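Putative carbohydrate metabolism domain-containing protein (Bacteroides vulgatus, PDB 3S30) is of unknown function but is probably a carbohydrate-binding or glycoside hydrolase protein with a galactose-binding-like domain that holds a sodium ion. Local coordinates at residues Val259-Gly264 with Gly316-Ile321; Ala250-Lys255 with Lys305-Gln310; Asn117-Leu122 with Gly140-Gly145. One frame throughout, in Å; residues are numbered along the deposited sequence.

Interaction 1: residues Val259-Gly264 with Gly316-Ile321; sequences VQMLDG and GYNVSI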
loop_
_atom_site.group_PDB
_atom_site.type_symbol
_atom_site.label_atom_id
_atom_site.label_comp_id
_atom_site.label_asym_id
_atom_site.label_seq_id
_atom_site.Cartn_x
_atom_site.Cartn_y
_atom_site.Cartn_z
ATOM N N VAL A 259 5.229 5.104 19.988
ATOM C CA VAL A 259 5.348 4.594 18.617
ATOM C C VAL A 259 4.263 3.548 18.365
ATOM O O VAL A 259 4.467 2.354 18.577
ATOM C CB VAL A 259 6.746 3.999 18.358
ATOM C CG1 VAL A 259 6.800 3.283 17.014
ATOM C CG2 VAL A 259 7.819 5.099 18.447
ATOM N N GLN A 260 3.097 4.022 17.934
ATOM C CA GLN A 260 1.932 3.175 17.702
ATOM C C GLN A 260 1.760 2.832 16.224
ATOM O O GLN A 260 1.109 1.843 15.891
ATOM C CB GLN A 260 0.668 3.878 18.210
ATOM C CG GLN A 260 0.551 3.926 19.726
ATOM C CD GLN A 260 0.147 2.589 20.322
ATOM O OE1 GLN A 260 -0.933 2.078 20.031
ATOM N NE2 GLN A 260 1.016 2.015 21.153
HETATM N N MSE A 261 2.319 3.672 15.349
HETATM C CA MSE A 261 2.262 3.473 13.912
HETATM C C MSE A 261 3.580 3.905 13.272
HETATM O O MSE A 261 4.264 4.784 13.788
HETATM C CB MSE A 261 1.113 4.291 13.310
HETATM C CG MSE A 261 -0.285 3.922 13.815
HETATM SE SE MSE A 261 -0.906 2.199 13.171
HETATM C CE MSE A 261 -1.411 2.696 11.322
ATOM N N LEU A 262 3.940 3.264 12.163
ATOM C CA LEU A 262 4.994 3.771 11.288
ATOM C C LEU A 262 4.316 4.483 10.125
ATOM O O LEU A 262 3.084 4.489 10.032
ATOM C CB LEU A 262 5.898 2.643 10.779
ATOM C CG LEU A 262 6.603 1.804 11.853
ATOM C CD1 LEU A 262 7.484 0.741 11.186
ATOM C CD2 LEU A 262 7.429 2.681 12.824
ATOM N N ASP A 263 5.115 5.101 9.260
ATOM C CA ASP A 263 4.583 5.801 8.096
ATOM C C ASP A 263 5.512 5.662 6.873
ATOM O O ASP A 263 6.382 4.781 6.847
ATOM C CB ASP A 263 4.251 7.261 8.449
ATOM C CG ASP A 263 5.482 8.086 8.842
ATOM O OD1 ASP A 263 6.624 7.691 8.516
ATOM O OD2 ASP A 263 5.294 9.154 9.479
ATOM N N GLY A 264 5.312 6.517 5.868
ATOM C CA GLY A 264 6.005 6.411 4.582
ATOM C C GLY A 264 7.500 6.650 4.577
ATOM O O GLY A 264 8.155 6.436 3.558
ATOM N N GLY A 316 0.583 -6.145 21.051
ATOM C CA GLY A 316 1.619 -5.109 21.048
ATOM C C GLY A 316 2.520 -5.118 19.823
ATOM O O GLY A 316 3.568 -4.463 19.809
ATOM N N TYR A 317 2.117 -5.868 18.797
ATOM C CA TYR A 317 2.852 -5.937 17.542
ATOM C C TYR A 317 1.910 -5.623 16.401
ATOM O O TYR A 317 0.783 -6.128 16.359
ATOM C CB TYR A 317 3.465 -7.327 17.348
ATOM C CG TYR A 317 4.709 -7.553 18.174
ATOM C CD1 TYR A 317 4.625 -7.926 19.505
ATOM C CD2 TYR A 317 5.969 -7.376 17.623
ATOM C CE1 TYR A 317 5.771 -8.121 20.267
ATOM C CE2 TYR A 317 7.111 -7.568 18.371
ATOM C CZ TYR A 317 7.009 -7.940 19.693
ATOM O OH TYR A 317 8.157 -8.124 20.435
ATOM N N ASN A 318 2.374 -4.786 15.482
ATOM C CA ASN A 318 1.607 -4.436 14.295
ATOM C C ASN A 318 2.238 -5.056 13.050
ATOM O O ASN A 318 3.454 -5.237 12.987
ATOM C CB ASN A 318 1.546 -2.917 14.127
ATOM C CG ASN A 318 0.374 -2.277 14.860
ATOM O OD1 ASN A 318 -0.333 -2.922 15.626
ATOM N ND2 ASN A 318 0.174 -0.990 14.624
ATOM N N VAL A 319 1.396 -5.417 12.088
ATOM C CA VAL A 319 1.855 -5.797 10.767
ATOM C C VAL A 319 1.310 -4.790 9.772
ATOM O O VAL A 319 0.336 -4.082 10.053
ATOM C CB VAL A 319 1.387 -7.217 10.358
ATOM C CG1 VAL A 319 -0.072 -7.195 9.817
ATOM C CG2 VAL A 319 2.325 -7.798 9.319
ATOM N N SER A 320 1.952 -4.728 8.615
ATOM C CA SER A 320 1.450 -3.968 7.493
ATOM C C SER A 320 1.911 -4.590 6.190
ATOM O O SER A 320 2.889 -5.324 6.154
ATOM C CB SER A 320 1.901 -2.514 7.552
ATOM O OG SER A 320 1.136 -1.721 6.647
ATOM N N ILE A 321 1.140 -4.319 5.147
ATOM C CA ILE A 321 1.442 -4.674 3.790
ATOM C C ILE A 321 1.275 -3.381 3.006
ATOM O O ILE A 321 0.270 -2.682 3.169
ATOM C CB ILE A 321 0.436 -5.715 3.252
ATOM C CG1 ILE A 321 0.589 -7.050 4.001
ATOM C CG2 ILE A 321 0.596 -5.888 1.725
ATOM C CD1 ILE A 321 -0.516 -8.008 3.718
#
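N318 makes the whole contact from its side, reaching with its amide to the backbone of Q260 and the selenium of M261, here a selenomethionine. Segment 316-321 enters this region at G316, whose backbone pairs with that of K255 as strand 317-324 begins. Y317 points to the other side of the strand, toward F252 and helix 309-313. N318 follows with its side chain directed toward 259-264. Its ND2 lies 3.2 Å from the carbonyl O of Q260, but the angle is too poor for a hydrogen bond, and that nitrogen is bonded instead to the hydroxyl of Y253. The same hydroxyl takes a weak bond from the backbone N of L262, which also pairs through its backbone with F210 of strand 208-213, the neighbour of 317-324 in the sheet. The carbonyl OD1 of N318 receives K255 NZ, so both ends of the amide are engaged by strand 247-254 and the residue after it, which fixes the rotation of the group. M261 comes to ND2 by folding back: CG lies beside the backbone N (chi1 -62°), and two further bends, at chi2 and chi3, carry SE to 3.7 Å from N318 ND2. The two side chains cross at about a right angle, a soft selenium contact that buries little; the segments share just 70 Å², and their closest CA atoms, those of M261 and N318, are 7.9 Å apart. Beyond N318 the strand runs on, with S320 OG bonded to I192 O. A loop thus passes over the amide of N318, which points toward it from one face of the sheet, consistent with the jelly-roll β-sandwich of galactose-binding-like domains.

Interaction 2: residues Ala250-Lys255 with Lys305-Gln310; sequences ALFYEK and KTIDPQ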
loop_
_atom_site.group_PDB
_atom_site.type_symbol
_atom_site.label_atom_id
_atom_site.label_comp_id
_atom_site.label_asym_id
_atom_site.label_seq_id
_atom_site.Cartn_x
_atom_site.Cartn_y
_atom_site.Cartn_z
ATOM N N ALA A 250 6.208 -5.596 3.205
ATOM C CA ALA A 250 5.420 -5.801 4.409
ATOM C C ALA A 250 6.298 -5.562 5.617
ATOM O O ALA A 250 7.505 -5.817 5.579
ATOM C CB ALA A 250 4.831 -7.208 4.442
ATOM N N LEU A 251 5.675 -5.082 6.687
ATOM C CA LEU A 251 6.375 -4.711 7.902
ATOM C C LEU A 251 5.800 -5.496 9.077
ATOM O O LEU A 251 4.605 -5.793 9.111
ATOM C CB LEU A 251 6.196 -3.211 8.154
ATOM C CG LEU A 251 6.604 -2.261 7.022
ATOM C CD1 LEU A 251 6.079 -0.858 7.285
ATOM C CD2 LEU A 251 8.111 -2.239 6.851
ATOM N N PHE A 252 6.667 -5.832 10.029
ATOM C CA PHE A 252 6.261 -6.408 11.305
ATOM C C PHE A 252 7.071 -5.706 12.379
ATOM O O PHE A 252 8.310 -5.753 12.362
ATOM C CB PHE A 252 6.546 -7.914 11.321
ATOM C CG PHE A 252 6.091 -8.610 12.570
ATOM C CD1 PHE A 252 4.755 -8.566 12.963
ATOM C CD2 PHE A 252 6.994 -9.328 13.352
ATOM C CE1 PHE A 252 4.330 -9.215 14.122
ATOM C CE2 PHE A 252 6.580 -9.983 14.507
ATOM C CZ PHE A 252 5.248 -9.923 14.894
ATOM N N TYR A 253 6.396 -5.041 13.313
ATOM C CA TYR A 253 7.120 -4.290 14.330
ATOM C C TYR A 253 6.487 -4.318 15.710
ATOM O O TYR A 253 5.329 -4.684 15.888
ATOM C CB TYR A 253 7.334 -2.845 13.872
ATOM C CG TYR A 253 6.059 -2.061 13.632
ATOM C CD1 TYR A 253 5.417 -1.399 14.673
ATOM C CD2 TYR A 253 5.519 -1.951 12.356
ATOM C CE1 TYR A 253 4.264 -0.668 14.455
ATOM C CE2 TYR A 253 4.362 -1.224 12.129
ATOM C CZ TYR A 253 3.740 -0.582 13.177
ATOM O OH TYR A 253 2.590 0.139 12.949
ATOM N N GLU A 254 7.290 -3.916 16.684
ATOM C CA GLU A 254 6.899 -3.906 18.073
ATOM C C GLU A 254 6.433 -2.497 18.414
ATOM O O GLU A 254 7.148 -1.536 18.167
ATOM C CB GLU A 254 8.096 -4.312 18.922
ATOM C CG GLU A 254 7.809 -4.481 20.386
ATOM C CD GLU A 254 9.018 -4.988 21.158
ATOM O OE1 GLU A 254 9.801 -5.798 20.594
ATOM O OE2 GLU A 254 9.172 -4.580 22.330
ATOM N N LYS A 255 5.228 -2.374 18.962
ATOM C CA LYS A 255 4.721 -1.072 19.398
ATOM C C LYS A 255 5.374 -0.642 20.701
ATOM O O LYS A 255 5.805 -1.480 21.499
ATOM C CB LYS A 255 3.197 -1.104 19.553
ATOM C CG LYS A 255 2.458 -1.077 18.214
ATOM C CD LYS A 255 0.960 -1.094 18.381
ATOM C CE LYS A 255 0.435 -2.490 18.696
ATOM N NZ LYS A 255 -1.025 -2.620 18.422
ATOM N N LYS A 305 15.991 -8.752 16.774
ATOM C CA LYS A 305 15.055 -8.532 17.865
ATOM C C LYS A 305 14.659 -9.860 18.478
ATOM O O LYS A 305 14.855 -10.915 17.880
ATOM C CB LYS A 305 13.807 -7.793 17.371
ATOM C CG LYS A 305 14.054 -6.353 16.942
ATOM C CD LYS A 305 14.261 -5.437 18.139
ATOM C CE LYS A 305 14.463 -3.990 17.717
ATOM N NZ LYS A 305 14.855 -3.111 18.874
ATOM N N THR A 306 14.115 -9.785 19.688
ATOM C CA THR A 306 13.652 -10.942 20.432
ATOM C C THR A 306 12.155 -10.749 20.616
ATOM O O THR A 306 11.738 -9.770 21.234
ATOM C CB THR A 306 14.352 -11.020 21.827
ATOM O OG1 THR A 306 15.778 -10.978 21.666
ATOM C CG2 THR A 306 13.959 -12.292 22.580
ATOM N N ILE A 307 11.344 -11.653 20.068
ATOM C CA ILE A 307 9.887 -11.522 20.182
ATOM C C ILE A 307 9.435 -11.873 21.598
ATOM O O ILE A 307 9.902 -12.856 22.182
ATOM C CB ILE A 307 9.110 -12.393 19.146
ATOM C CG1 ILE A 307 9.098 -11.734 17.756
ATOM C CG2 ILE A 307 7.664 -12.609 19.582
ATOM C CD1 ILE A 307 10.132 -12.288 16.800
ATOM N N ASP A 308 8.544 -11.043 22.142
ATOM C CA ASP A 308 7.912 -11.301 23.433
ATOM C C ASP A 308 6.582 -12.037 23.183
ATOM O O ASP A 308 5.630 -11.434 22.671
ATOM C CB ASP A 308 7.682 -9.977 24.173
ATOM C CG ASP A 308 7.206 -10.169 25.611
ATOM O OD1 ASP A 308 6.914 -11.319 26.011
ATOM O OD2 ASP A 308 7.128 -9.157 26.346
ATOM N N PRO A 309 6.514 -13.340 23.535
ATOM C CA PRO A 309 5.287 -14.125 23.320
ATOM C C PRO A 309 4.060 -13.564 24.049
ATOM O O PRO A 309 2.942 -13.654 23.535
ATOM C CB PRO A 309 5.634 -15.511 23.884
ATOM C CG PRO A 309 7.108 -15.528 24.064
ATOM C CD PRO A 309 7.539 -14.116 24.257
ATOM N N GLN A 310 4.275 -13.007 25.239
ATOM C CA GLN A 310 3.199 -12.367 25.996
ATOM C C GLN A 310 2.688 -11.134 25.274
ATOM O O GLN A 310 1.500 -11.038 24.973
ATOM C CB GLN A 310 3.661 -11.971 27.403
ATOM C CG GLN A 310 3.431 -13.034 28.467
ATOM C CD GLN A 310 3.476 -12.471 29.886
ATOM O OE1 GLN A 310 3.704 -11.277 30.090
ATOM N NE2 GLN A 310 3.250 -13.333 30.869
#
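The approach to an N-capped helix lies here against the end of a β-strand, with F252 and E254 of strand 247-254 meeting I307 and T306 in the loop that leads into helix 309-313. The apolar half is formed by the phenylalanine ring and the isoleucine. F252 CE2 comes within 4.5 Å of I307 CG1, and that carbon sits at the ring edge, near its plane, so the isoleucine extends the aromatic surface and does not stack on it. The ring gets there because CG of F252 stands opposite the backbone N (chi1 -177°), which swings it toward the loop; Y300 touches both residues. E254, two residues on, reaches out almost straight, ending with OE1 4.5 Å from the carbonyl O of T306, a loose approach of two acceptor oxygens. Its carboxylate is occupied elsewhere: OE2 forms a salt bridge with K311 NZ of the helix, and OE1 takes a weak bond from Y317 OH. At the helix start, D308 caps through OD1, which accepts a weak bond from Q310 N at 3.2 Å. Charges gather without touching: E254 OE1 is 6.0 Å from K305 NZ, and E254 OE2 is 6.4 Å from D308 OD2. The direct contact is therefore slight, 99 Å² in all. A loose apolar edge and the E254 chain share it, the firmer ties running through K311 and, more weakly, Y317, while K311 probably offsets the negative charge of E254 so close to the aspartate cap.

Interaction 3: residues Asn117-Leu122 with Gly140-Gly145; sequences NEYYVL and GFALTG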
loop_
_atom_site.group_PDB
_atom_site.type_symbol
_atom_site.label_atom_id
_atom_site.label_comp_id
_atom_site.label_asym_id
_atom_site.label_seq_id
_atom_site.Cartn_x
_atom_site.Cartn_y
_atom_site.Cartn_z
ATOM N N ASN A 117 -16.446 14.049 -5.011
ATOM C CA ASN A 117 -15.974 12.835 -5.672
ATOM C C ASN A 117 -16.492 11.622 -4.917
ATOM O O ASN A 117 -16.933 11.747 -3.774
ATOM C CB ASN A 117 -14.442 12.763 -5.668
ATOM C CG ASN A 117 -13.795 14.006 -6.217
ATOM O OD1 ASN A 117 -13.932 14.320 -7.400
ATOM N ND2 ASN A 117 -13.066 14.722 -5.361
ATOM N N GLU A 118 -16.417 10.459 -5.566
ATOM C CA GLU A 118 -16.670 9.171 -4.931
ATOM C C GLU A 118 -15.548 8.184 -5.277
ATOM O O GLU A 118 -15.112 8.133 -6.417
ATOM C CB GLU A 118 -18.022 8.614 -5.380
ATOM C CG GLU A 118 -19.224 9.366 -4.825
ATOM C CD GLU A 118 -20.546 8.630 -5.053
ATOM O OE1 GLU A 118 -20.692 7.957 -6.102
ATOM O OE2 GLU A 118 -21.445 8.731 -4.182
ATOM N N TYR A 119 -15.089 7.406 -4.295
ATOM C CA TYR A 119 -14.020 6.419 -4.514
ATOM C C TYR A 119 -14.264 5.110 -3.755
ATOM O O TYR A 119 -15.171 5.028 -2.931
ATOM C CB TYR A 119 -12.664 7.017 -4.136
ATOM C CG TYR A 119 -12.554 7.463 -2.694
ATOM C CD1 TYR A 119 -12.229 6.557 -1.692
ATOM C CD2 TYR A 119 -12.755 8.792 -2.337
ATOM C CE1 TYR A 119 -12.115 6.956 -0.381
ATOM C CE2 TYR A 119 -12.659 9.200 -1.011
ATOM C CZ TYR A 119 -12.344 8.277 -0.042
ATOM O OH TYR A 119 -12.232 8.654 1.267
ATOM N N TYR A 120 -13.466 4.081 -4.047
ATOM C CA TYR A 120 -13.590 2.783 -3.352
ATOM C C TYR A 120 -12.671 2.627 -2.130
ATOM O O TYR A 120 -11.516 3.058 -2.143
ATOM C CB TYR A 120 -13.301 1.615 -4.293
ATOM C CG TYR A 120 -14.291 1.377 -5.420
ATOM C CD1 TYR A 120 -15.668 1.579 -5.256
ATOM C CD2 TYR A 120 -13.844 0.903 -6.650
ATOM C CE1 TYR A 120 -16.555 1.332 -6.303
ATOM C CE2 TYR A 120 -14.718 0.646 -7.686
ATOM C CZ TYR A 120 -16.059 0.866 -7.519
ATOM O OH TYR A 120 -16.888 0.606 -8.577
ATOM N N VAL A 121 -13.215 2.025 -1.071
ATOM C CA VAL A 121 -12.424 1.505 0.044
ATOM C C VAL A 121 -12.579 -0.005 -0.029
ATOM O O VAL A 121 -13.700 -0.511 -0.041
ATOM C CB VAL A 121 -12.910 2.034 1.435
ATOM C CG1 VAL A 121 -12.002 1.523 2.549
ATOM C CG2 VAL A 121 -12.949 3.577 1.468
ATOM N N LEU A 122 -11.463 -0.720 -0.123
ATOM C CA LEU A 122 -11.494 -2.168 -0.233
ATOM C C LEU A 122 -11.469 -2.751 1.172
ATOM O O LEU A 122 -10.804 -2.214 2.062
ATOM C CB LEU A 122 -10.309 -2.717 -1.039
ATOM C CG LEU A 122 -10.245 -2.518 -2.558
ATOM C CD1 LEU A 122 -10.016 -1.071 -2.909
ATOM C CD2 LEU A 122 -9.142 -3.386 -3.171
ATOM N N GLY A 140 -6.769 11.605 -0.447
ATOM C CA GLY A 140 -5.839 12.652 -0.841
ATOM C C GLY A 140 -6.071 13.091 -2.280
ATOM O O GLY A 140 -5.987 14.280 -2.602
ATOM N N PHE A 141 -6.378 12.124 -3.137
ATOM C CA PHE A 141 -6.628 12.388 -4.548
ATOM C C PHE A 141 -7.943 13.165 -4.722
ATOM O O PHE A 141 -8.059 14.037 -5.594
ATOM C CB PHE A 141 -6.647 11.076 -5.352
ATOM C CG PHE A 141 -6.650 11.283 -6.842
ATOM C CD1 PHE A 141 -5.488 11.611 -7.509
ATOM C CD2 PHE A 141 -7.812 11.146 -7.571
ATOM C CE1 PHE A 141 -5.493 11.797 -8.882
ATOM C CE2 PHE A 141 -7.821 11.337 -8.940
ATOM C CZ PHE A 141 -6.661 11.661 -9.596
ATOM N N ALA A 142 -8.912 12.856 -3.863
ATOM C CA ALA A 142 -10.185 13.577 -3.805
ATOM C C ALA A 142 -10.052 15.107 -3.591
ATOM O O ALA A 142 -10.931 15.871 -4.009
ATOM C CB ALA A 142 -11.072 12.956 -2.722
ATOM N N LEU A 143 -8.972 15.548 -2.943
ATOM C CA LEU A 143 -8.712 16.993 -2.751
ATOM C C LEU A 143 -8.286 17.735 -4.020
ATOM O O LEU A 143 -8.485 18.943 -4.098
ATOM C CB LEU A 143 -7.625 17.225 -1.698
ATOM C CG LEU A 143 -7.877 16.780 -0.249
ATOM C CD1 LEU A 143 -6.641 17.109 0.601
ATOM C CD2 LEU A 143 -9.119 17.413 0.367
ATOM N N THR A 144 -7.707 17.021 -4.993
ATOM C CA THR A 144 -7.071 17.642 -6.163
ATOM C C THR A 144 -8.044 17.979 -7.286
ATOM O O THR A 144 -7.656 18.638 -8.251
ATOM C CB THR A 144 -5.919 16.751 -6.786
ATOM O OG1 THR A 144 -6.465 15.594 -7.465
ATOM C CG2 THR A 144 -4.914 16.307 -5.720
ATOM N N GLY A 145 -9.288 17.519 -7.184
ATOM C CA GLY A 145 -10.282 17.801 -8.208
ATOM C C GLY A 145 -11.685 17.394 -7.806
ATOM O O GLY A 145 -11.889 16.839 -6.735
#
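N117 ND2 is bonded to the carbonyl O of G145 at 2.8 Å, with a fairly straight N-H line (162°) lying in the plane of the amide. The donor nevertheless approaches that carbonyl from a position tilted 24° out of the carbonyl plane. A second carbonyl, A142 O, is equally near ND2 at 2.8 Å but badly angled, and it accepts a hydrogen bond from N115 ND2. The other end of the amide is held too, as N117 OD1 receives the backbone N of Y148. N117 OD1 and G145 O, both acceptors, lie 3.3 Å apart without bonding. The amide is brought to the turn with CG beside the backbone N (chi1 -52°). With an alanine here, G145 O and the N of Y148 would probably both lose their side-chain partner, leaving the turn freer to shift. Apolar contact completes the join: A142 CB approaches Y119 CE2 obliquely at 4.4 Å. The turn itself is braced from within, as F141 O accepts both the N and the OG1 of T144, the latter at 2.9 Å in the carbonyl plane on a lone pair. An asparagine at the start of the second strand of the hairpin 108-114/117-124 thereby ties the turn after helix 138-142 to the small three-stranded antiparallel sheet, with F141 and Y119 both meeting the ring of F153.

In the fold
Along the chain interaction 3 comes first, closing at residue 145 well before the other two open. Interactions 1 and 2 then cross, their segments alternating as 250-255, 259-264, 305-310 and 316-321. These two are neighbours, with centres 10 Å apart: strands 247-254 and 317-324 lie side by side in the sheet, linked by backbone contacts such as S320 O to L251 N at 2.8 Å. Interaction 3 belongs to the small three-stranded sheet of strand 117-124, with its centre about 24 Å from that of interaction 1 and 33 Å from that of interaction 2. It touches neither, so the two regions are joined through the rest of the fold. All three fall within the putative carbohydrate metabolism domain.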